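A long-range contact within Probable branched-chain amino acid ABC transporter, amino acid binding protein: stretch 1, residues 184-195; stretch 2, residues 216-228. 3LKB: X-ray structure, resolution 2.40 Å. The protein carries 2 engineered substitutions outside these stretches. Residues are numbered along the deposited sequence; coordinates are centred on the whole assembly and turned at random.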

# COMPACT_ATOMS: atom_id res chain seq x y z
N ASN A 184 5.41 -2.66 15.15
CA ASN A 184 5.77 -2.36 16.54
C ASN A 184 4.56 -1.92 17.38
O ASN A 184 4.42 -0.77 17.80
CB ASN A 184 6.87 -1.31 16.57
CG ASN A 184 6.44 0.03 15.90
OD1 ASN A 184 5.69 0.06 14.93
ND2 ASN A 184 6.91 1.11 16.44
N LEU A 185 3.65 -2.85 17.61
CA LEU A 185 2.40 -2.58 18.36
C LEU A 185 2.62 -2.11 19.81
O LEU A 185 1.79 -1.39 20.38
CB LEU A 185 1.53 -3.84 18.35
CG LEU A 185 0.53 -3.98 17.19
CD1 LEU A 185 0.94 -3.24 15.92
CD2 LEU A 185 0.19 -5.46 16.93
N ASP A 186 3.74 -2.52 20.39
CA ASP A 186 3.98 -2.23 21.79
C ASP A 186 5.47 -1.98 22.07
O ASP A 186 6.28 -2.85 22.05
CB ASP A 186 3.41 -3.33 22.70
CG ASP A 186 3.60 -3.03 24.18
OD1 ASP A 186 3.45 -1.84 24.56
OD2 ASP A 186 3.94 -3.97 24.94
N ASN A 187 5.76 -0.72 22.34
CA ASN A 187 7.08 -0.16 22.47
C ASN A 187 7.34 0.20 23.91
O ASN A 187 8.33 0.85 24.20
CB ASN A 187 7.11 1.11 21.62
CG ASN A 187 6.71 0.84 20.18
OD1 ASN A 187 7.54 0.38 19.41
ND2 ASN A 187 5.45 1.09 19.83
N THR A 188 6.42 -0.19 24.81
CA THR A 188 6.59 -0.04 26.29
C THR A 188 7.98 -0.40 26.79
O THR A 188 8.64 0.45 27.38
CB THR A 188 5.52 -0.83 27.08
OG1 THR A 188 4.23 -0.30 26.77
CG2 THR A 188 5.71 -0.62 28.58
N ALA A 189 8.42 -1.63 26.56
CA ALA A 189 9.74 -2.03 27.02
C ALA A 189 10.86 -1.08 26.53
O ALA A 189 11.79 -0.74 27.27
CB ALA A 189 10.04 -3.50 26.62
N LEU A 190 10.79 -0.68 25.28
CA LEU A 190 11.87 0.07 24.72
C LEU A 190 11.86 1.45 25.35
O LEU A 190 12.87 1.95 25.78
CB LEU A 190 11.73 0.16 23.21
CG LEU A 190 12.51 1.26 22.53
CD1 LEU A 190 13.95 0.81 22.47
CD2 LEU A 190 11.96 1.43 21.16
N LEU A 191 10.68 2.04 25.42
CA LEU A 191 10.55 3.34 26.04
C LEU A 191 10.95 3.35 27.54
O LEU A 191 11.61 4.29 28.01
CB LEU A 191 9.14 3.91 25.79
CG LEU A 191 8.82 4.29 24.34
CD1 LEU A 191 7.33 4.38 24.11
CD2 LEU A 191 9.50 5.60 23.89
N LYS A 192 10.55 2.31 28.28
CA LYS A 192 10.95 2.14 29.71
C LYS A 192 12.48 2.00 29.87
O LYS A 192 13.04 2.56 30.79
CB LYS A 192 10.27 0.92 30.34
CG LYS A 192 9.09 1.16 31.26
CD LYS A 192 8.13 2.22 30.81
CE LYS A 192 6.67 1.83 31.20
NZ LYS A 192 6.15 2.16 32.58
N ARG A 193 13.13 1.30 28.96
CA ARG A 193 14.59 1.24 28.87
C ARG A 193 15.22 2.63 28.75
O ARG A 193 16.14 2.96 29.50
CB ARG A 193 15.02 0.38 27.67
CG ARG A 193 15.75 -0.94 27.98
CD ARG A 193 17.16 -0.65 28.57
NE ARG A 193 17.10 -0.20 29.99
CZ ARG A 193 18.14 0.05 30.80
NH1 ARG A 193 19.41 -0.08 30.38
NH2 ARG A 193 17.90 0.43 32.05
N PHE A 194 14.70 3.44 27.82
CA PHE A 194 15.16 4.84 27.60
C PHE A 194 14.96 5.72 28.82
O PHE A 194 15.84 6.46 29.20
CB PHE A 194 14.42 5.47 26.41
CG PHE A 194 14.85 4.94 25.06
CD1 PHE A 194 15.80 3.91 24.96
CD2 PHE A 194 14.27 5.44 23.91
CE1 PHE A 194 16.22 3.42 23.73
CE2 PHE A 194 14.66 4.96 22.64
CZ PHE A 194 15.63 3.95 22.54
N GLU A 195 13.79 5.61 29.43
CA GLU A 195 13.48 6.36 30.60
C GLU A 195 14.46 5.99 31.74
O GLU A 195 14.91 6.88 32.43
CB GLU A 195 12.03 6.16 31.02
CG GLU A 195 11.84 6.24 32.53
CD GLU A 195 10.51 6.81 32.94
OE1 GLU A 195 9.62 5.99 33.28
OE2 GLU A 195 10.35 8.06 32.92
N LYS A 216 2.54 7.26 20.11
CA LYS A 216 1.30 6.87 20.76
C LYS A 216 1.59 6.25 22.12
O LYS A 216 0.99 6.61 23.10
CB LYS A 216 0.49 5.93 19.85
CG LYS A 216 -0.41 6.74 18.92
CD LYS A 216 -0.56 6.16 17.57
CE LYS A 216 -1.64 5.10 17.48
NZ LYS A 216 -1.74 4.68 16.01
N ASP A 217 2.53 5.32 22.17
CA ASP A 217 2.89 4.71 23.43
C ASP A 217 3.55 5.72 24.39
O ASP A 217 3.18 5.76 25.56
CB ASP A 217 3.80 3.51 23.16
CG ASP A 217 3.02 2.30 22.68
OD1 ASP A 217 1.79 2.23 22.95
OD2 ASP A 217 3.64 1.42 22.03
N ALA A 218 4.46 6.56 23.88
CA ALA A 218 5.06 7.64 24.67
C ALA A 218 4.04 8.53 25.39
O ALA A 218 4.13 8.77 26.60
CB ALA A 218 5.96 8.49 23.82
N LYS A 219 3.06 8.99 24.62
CA LYS A 219 1.94 9.75 25.16
C LYS A 219 1.20 8.95 26.27
O LYS A 219 1.08 9.42 27.41
CB LYS A 219 1.01 10.13 24.00
CG LYS A 219 -0.02 11.17 24.32
CD LYS A 219 -1.10 11.25 23.24
CE LYS A 219 -2.41 11.91 23.77
NZ LYS A 219 -2.12 13.35 24.09
N ARG A 220 0.78 7.72 25.94
CA ARG A 220 0.07 6.82 26.84
C ARG A 220 0.78 6.74 28.19
O ARG A 220 0.14 6.85 29.24
CB ARG A 220 0.05 5.42 26.23
CG ARG A 220 -1.27 4.67 26.33
CD ARG A 220 -2.33 5.33 25.37
NE ARG A 220 -3.71 5.16 25.87
CZ ARG A 220 -4.27 5.86 26.87
NH1 ARG A 220 -3.62 6.84 27.49
NH2 ARG A 220 -5.52 5.58 27.25
N LEU A 221 2.10 6.55 28.15
CA LEU A 221 2.88 6.41 29.36
C LEU A 221 3.23 7.73 30.08
O LEU A 221 3.83 7.71 31.16
CB LEU A 221 4.17 5.64 29.08
CG LEU A 221 3.94 4.22 28.56
CD1 LEU A 221 5.12 3.80 27.76
CD2 LEU A 221 3.64 3.26 29.72
N GLY A 222 2.88 8.86 29.46
CA GLY A 222 3.23 10.19 29.98
C GLY A 222 4.70 10.58 30.01
O GLY A 222 5.10 11.32 30.90
N LEU A 223 5.52 10.14 29.05
CA LEU A 223 6.95 10.45 29.13
C LEU A 223 7.29 11.85 28.64
O LEU A 223 6.55 12.43 27.84
CB LEU A 223 7.78 9.44 28.36
CG LEU A 223 7.55 7.94 28.54
CD1 LEU A 223 8.39 7.20 27.54
CD2 LEU A 223 7.90 7.48 29.95
N LYS A 224 8.42 12.38 29.10
CA LYS A 224 8.84 13.74 28.75
C LYS A 224 9.92 13.83 27.64
O LYS A 224 10.33 14.94 27.27
CB LYS A 224 9.34 14.50 29.98
CG LYS A 224 8.51 14.32 31.27
CD LYS A 224 7.13 15.02 31.21
CE LYS A 224 6.37 14.87 32.54
NZ LYS A 224 7.31 15.00 33.71
N MET A 225 10.40 12.70 27.13
CA MET A 225 11.45 12.75 26.14
C MET A 225 10.88 13.45 24.92
O MET A 225 9.70 13.28 24.57
CB MET A 225 11.92 11.37 25.70
CG MET A 225 11.90 10.26 26.74
SD MET A 225 12.28 8.69 25.92
CE MET A 225 10.85 8.59 24.94
N ARG A 226 11.73 14.22 24.27
CA ARG A 226 11.41 14.84 23.01
C ARG A 226 11.77 13.92 21.83
O ARG A 226 12.84 13.28 21.83
CB ARG A 226 12.14 16.17 22.94
CG ARG A 226 12.22 16.76 21.56
CD ARG A 226 10.95 17.55 21.21
NE ARG A 226 10.71 18.55 22.24
CZ ARG A 226 10.16 19.74 22.02
NH1 ARG A 226 9.75 20.14 20.80
NH2 ARG A 226 9.99 20.53 23.06
N HIS A 227 10.88 13.85 20.83
CA HIS A 227 11.15 13.13 19.58
C HIS A 227 11.41 14.02 18.35
O HIS A 227 10.75 15.03 18.10
CB HIS A 227 10.05 12.11 19.28
CG HIS A 227 9.82 11.13 20.39
ND1 HIS A 227 9.30 11.50 21.62
CD2 HIS A 227 9.99 9.79 20.45
CE1 HIS A 227 9.18 10.43 22.39
NE2 HIS A 227 9.61 9.38 21.71
N LEU A 228 12.41 13.59 17.58
CA LEU A 228 12.85 14.27 16.37
C LEU A 228 13.06 13.22 15.29
O LEU A 228 13.13 12.03 15.58
CB LEU A 228 14.15 15.07 16.62
CG LEU A 228 14.24 15.85 17.96
CD1 LEU A 228 14.54 14.94 19.17
CD2 LEU A 228 15.32 16.95 17.85

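What fixes the start of helix 188-195 against the other stretch? Asp217, on the helix of the second stretch, has its CA-to-CB bond directed toward the first stretch, and its OD2 accepts two hydrogen bonds from Asn187: one from the backbone N at 3.0 Å, one from the side-chain ND2 at 2.9 Å. A carboxylate oxygen suits this place because it has lone pairs enough to accept both hydrogen bonds. Asp186 lies close by, its OD1 4.1 Å from Asp217 OD2, an approach of like charges; Asp186 OD1 is itself the acceptor of a hydrogen bond from Thr188 OG1.

How is Asn187 held ready for this? Its amide bridges two partners: Asn187 ND2 also donates to Asn184 O at 2.9 Å, while Asn187 OD1 accepts from Asn184 ND2 at 3.1 Å. The side chain is buried, so an amide with both a donor and an acceptor leaves neither end unpaired.

Which residue forms the apolar centre? Leu191, one turn further along, has the most surface covered, and its branched end reaches several partners. Leu191 CD1 lies 3.8 Å from Asp217 CB and 4.3 Å from Ala218 CB; it also comes within 3.6 Å of Ala218 N. Leu191 CD2 meets Met225 CE at 3.4 Å, and Leu191 CB packs 3.8 Å from Leu223 CD1.

How does the second stretch wrap around this leucine? Leu221, Leu223 and Met225 all point toward the first stretch, with the turn at Gly222 between the two leucines; its positive phi, in a Schellman motif, is easy for glycine. Leu221 CD1 lies 4.3 Å from Leu191 CD1, and Leu221 CD2 also touches the aliphatic part of Lys192 at CE, 3.7 Å away. Further along, Met225 SD sits at the edge of the Phe194 ring, 3.9 Å from Phe194 CB, extending the apolar contact along the helix.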